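Local coordinates for CBS domain-containing protein (Thermoplasma acidophilum DSM 1728, PDB 1PVM) that is of unknown function but pairs two CBS domains, modules that commonly bind adenosyl ligands, with a metal-binding zinc ribbon-like domain, at the interface of chains A and B. Residues are numbered along the deposited sequence; one frame, centred on the assembly and turned at random. Chains: chain A/B, conserved hypothetical protein Ta0289.

The interface of chains A and B. Residues chain A 66-67, 69-71, 167; chain B 29, 70-73.
In the CBS region, the loop after 3-10 helix 66-68 of chain A lies against 3-10 helix 72-74 of chain B. The interface is two-fold symmetric and belongs to the deposited two-chain assembly, which may be the biological dimer; the structure alone does not show this. A:Asn69 carries the contact. Its CG is anti to the backbone N (chi1 -171°), and the amide crosses the side chain of B:Asp73 at about a right angle. Both ends of the amide are used. A:Asn69 ND2 gives a nearly straight hydrogen bond (164° at H) to carboxylate OD2 of B:Asp73, 2.7 Å away, which it meets from above the carboxylate plane. A:Asn69 OD1 accepts a hydrogen bond from the backbone N of B:Asp73 at 3.0 Å, with the donor above the carbonyl plane. This pair of bonds should fix the rotation of the amide. An alanine at A:Asn69 would lose both bonds and would probably loosen the hold on B:Asp73. B:Pro72 CD touches A:Asn69 CA at 3.6 Å. The ring of B:Phe29 turns its edge to chain A. Backbone O of A:Ile66 lies in the ring plane, 3.6 Å from B:Phe29 CD1, while A:Asn69 CB sits 3.9 Å from the same CD1. B:Lys71 bends at chi3 (60°), which brings its CE to 3.4 Å from A:Asn69 O. B:Lys71 NZ makes a long salt bridge within chain B to B:Asp73 OD2, at 3.8 Å. This amine, if protonated, would tend to stabilise the carboxylate charge. A:Lys71 and B:Lys71 cross at about a right angle through their CG atoms. The patch thus joins the loop after helix 66-68 to helix 72-74, with B:Phe29 reaching in from helix 28-38.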
ATOM      1  N   ILE A  66      -5.104   4.216 -10.131  1.00  7.54           N
ATOM      2  CA  ILE A  66      -6.519   4.336  -9.787  1.00  7.66           C
ATOM      3  C   ILE A  66      -7.184   5.618 -10.287  1.00  7.99           C
ATOM      4  O   ILE A  66      -8.271   5.563 -10.859  1.00  8.48           O
ATOM      5  CB  ILE A  66      -6.760   4.205  -8.250  1.00  7.52           C
ATOM      6  CG1 ILE A  66      -6.358   2.805  -7.762  1.00  7.62           C
ATOM      7  CG2 ILE A  66      -8.243   4.459  -7.927  1.00  7.19           C
ATOM      8  CD1 ILE A  66      -7.224   1.677  -8.299  1.00  7.67           C
ATOM      9  N   PRO A  67      -6.543   6.787 -10.088  1.00  8.35           N
ATOM     10  CA  PRO A  67      -7.142   8.049 -10.545  1.00  9.16           C
ATOM     11  C   PRO A  67      -7.378   8.170 -12.055  1.00  9.02           C
ATOM     12  O   PRO A  67      -8.030   9.111 -12.507  1.00  9.45           O
ATOM     13  CB  PRO A  67      -6.166   9.107 -10.019  1.00 10.30           C
ATOM     14  CG  PRO A  67      -5.592   8.452  -8.783  1.00  9.56           C
ATOM     15  CD  PRO A  67      -5.337   7.048  -9.282  1.00  7.47           C
ATOM     16  N   ASN A  69      -9.023   5.978 -13.714  1.00  9.78           N
ATOM     17  CA  ASN A  69     -10.317   5.335 -13.911  1.00  9.90           C
ATOM     18  C   ASN A  69     -10.351   4.509 -15.197  1.00 10.63           C
ATOM     19  O   ASN A  69     -11.220   4.690 -16.056  1.00 11.31           O
ATOM     20  CB  ASN A  69     -11.461   6.356 -13.903  1.00  9.57           C
ATOM     21  CG  ASN A  69     -12.825   5.689 -13.893  1.00 10.47           C
ATOM     22  OD1 ASN A  69     -13.000   4.619 -13.306  1.00 10.23           O
ATOM     23  ND2 ASN A  69     -13.800   6.320 -14.531  1.00 12.14           N
ATOM     24  N   LYS A  70      -9.388   3.599 -15.311  1.00 10.24           N
ATOM     25  CA  LYS A  70      -9.273   2.696 -16.455  1.00 10.76           C
ATOM     26  C   LYS A  70      -9.117   1.282 -15.915  1.00 10.11           C
ATOM     27  O   LYS A  70      -8.689   1.101 -14.775  1.00  9.64           O
ATOM     28  CB  LYS A  70      -8.042   3.045 -17.302  1.00 12.19           C
ATOM     29  CG  LYS A  70      -8.138   4.376 -18.032  1.00 16.20           C
ATOM     30  CD  LYS A  70      -9.290   4.361 -19.020  1.00 19.52           C
ATOM     31  CE  LYS A  70      -9.473   5.707 -19.718  1.00 24.71           C
ATOM     32  NZ  LYS A  70      -9.930   6.781 -18.789  1.00 27.52           N
ATOM     33  N   LYS A  71      -9.472   0.285 -16.721  1.00  8.99           N
ATOM     34  CA  LYS A  71      -9.322  -1.103 -16.299  1.00  8.76           C
ATOM     35  C   LYS A  71      -7.835  -1.395 -16.180  1.00  8.77           C
ATOM     36  O   LYS A  71      -7.035  -0.861 -16.943  1.00  9.25           O
ATOM     37  CB  LYS A  71      -9.939  -2.049 -17.327  1.00  9.45           C
ATOM     38  CG  LYS A  71     -11.448  -1.954 -17.426  1.00 12.02           C
ATOM     39  CD  LYS A  71     -11.974  -2.841 -18.534  1.00 15.40           C
ATOM     40  CE  LYS A  71     -11.571  -4.290 -18.331  1.00 17.60           C
ATOM     41  NZ  LYS A  71     -12.050  -5.134 -19.461  1.00 22.53           N
ATOM     42  N   LYS A 167     -14.061  14.983 -14.200  1.00 17.75           N
ATOM     43  CA  LYS A 167     -14.417  13.907 -13.277  1.00 18.83           C
ATOM     44  C   LYS A 167     -13.332  13.701 -12.233  1.00 17.55           C
ATOM     45  O   LYS A 167     -13.515  12.951 -11.276  1.00 17.71           O
ATOM     46  CB  LYS A 167     -14.621  12.599 -14.047  1.00 20.91           C
ATOM     47  CG  LYS A 167     -15.526  12.729 -15.267  1.00 26.47           C
ATOM     48  CD  LYS A 167     -15.581  11.440 -16.088  1.00 28.35           C
ATOM     49  CE  LYS A 167     -16.167  10.288 -15.277  1.00 30.55           C
ATOM     50  NZ  LYS A 167     -16.380   9.076 -16.114  1.00 32.66           N
TER
ATOM     51  N   PHE B  29     -12.924   4.334  -7.079  1.00  7.30           N
ATOM     52  CA  PHE B  29     -12.398   5.584  -7.612  1.00  8.62           C
ATOM     53  C   PHE B  29     -12.629   6.741  -6.637  1.00  8.57           C
ATOM     54  O   PHE B  29     -11.710   7.494  -6.320  1.00  8.82           O
ATOM     55  CB  PHE B  29     -13.071   5.905  -8.951  1.00 11.01           C
ATOM     56  CG  PHE B  29     -12.613   7.204  -9.566  1.00 13.35           C
ATOM     57  CD1 PHE B  29     -11.336   7.324 -10.109  1.00 12.92           C
ATOM     58  CD2 PHE B  29     -13.457   8.314  -9.589  1.00 14.89           C
ATOM     59  CE1 PHE B  29     -10.902   8.526 -10.666  1.00 13.85           C
ATOM     60  CE2 PHE B  29     -13.033   9.523 -10.143  1.00 16.70           C
ATOM     61  CZ  PHE B  29     -11.749   9.627 -10.684  1.00 15.23           C
ATOM     62  N   LYS B  70     -11.671  -4.239 -13.475  1.00  9.22           N
ATOM     63  CA  LYS B  70     -12.796  -3.366 -13.790  1.00 10.02           C
ATOM     64  C   LYS B  70     -12.343  -1.942 -13.522  1.00 10.47           C
ATOM     65  O   LYS B  70     -11.370  -1.723 -12.800  1.00  9.68           O
ATOM     66  CB  LYS B  70     -13.990  -3.660 -12.872  1.00 10.81           C
ATOM     67  CG  LYS B  70     -14.478  -5.099 -12.863  1.00 12.65           C
ATOM     68  CD  LYS B  70     -15.129  -5.459 -14.172  1.00 16.98           C
ATOM     69  CE  LYS B  70     -15.575  -6.903 -14.169  1.00 18.79           C
ATOM     70  NZ  LYS B  70     -16.188  -7.267 -15.473  1.00 23.23           N
ATOM     71  N   LYS B  71     -13.049  -0.974 -14.094  1.00 10.79           N
ATOM     72  CA  LYS B  71     -12.718   0.426 -13.861  1.00 10.48           C
ATOM     73  C   LYS B  71     -13.030   0.740 -12.399  1.00 11.08           C
ATOM     74  O   LYS B  71     -13.983   0.201 -11.832  1.00  9.98           O
ATOM     75  CB  LYS B  71     -13.563   1.338 -14.751  1.00 11.74           C
ATOM     76  CG  LYS B  71     -13.297   1.187 -16.238  1.00 14.24           C
ATOM     77  CD  LYS B  71     -14.319   1.960 -17.061  1.00 17.82           C
ATOM     78  CE  LYS B  71     -14.286   3.441 -16.734  1.00 20.48           C
ATOM     79  NZ  LYS B  71     -15.262   4.213 -17.555  1.00 26.10           N
ATOM     80  N   PRO B  72     -12.227   1.613 -11.772  1.00  9.91           N
ATOM     81  CA  PRO B  72     -12.421   2.002 -10.374  1.00 10.60           C
ATOM     82  C   PRO B  72     -13.822   2.556 -10.078  1.00 11.02           C
ATOM     83  O   PRO B  72     -14.325   2.417  -8.963  1.00 10.85           O
ATOM     84  CB  PRO B  72     -11.340   3.059 -10.157  1.00 12.62           C
ATOM     85  CG  PRO B  72     -10.253   2.627 -11.063  1.00 13.73           C
ATOM     86  CD  PRO B  72     -10.973   2.175 -12.308  1.00 11.44           C
ATOM     87  N   ASP B  73     -14.450   3.188 -11.065  1.00 11.17           N
ATOM     88  CA  ASP B  73     -15.785   3.751 -10.851  1.00 14.25           C
ATOM     89  C   ASP B  73     -16.919   2.735 -11.017  1.00 14.13           C
ATOM     90  O   ASP B  73     -18.091   3.094 -10.886  1.00 14.85           O
ATOM     91  CB  ASP B  73     -16.031   4.935 -11.800  1.00 16.93           C
ATOM     92  CG  ASP B  73     -16.222   4.503 -13.254  1.00 20.91           C
ATOM     93  OD1 ASP B  73     -16.326   3.285 -13.522  1.00 22.94           O
ATOM     94  OD2 ASP B  73     -16.281   5.389 -14.136  1.00 25.25           O
TER
HETATM   95  O   HOH W   1     -15.002   7.362 -17.693  1.00 32.98           O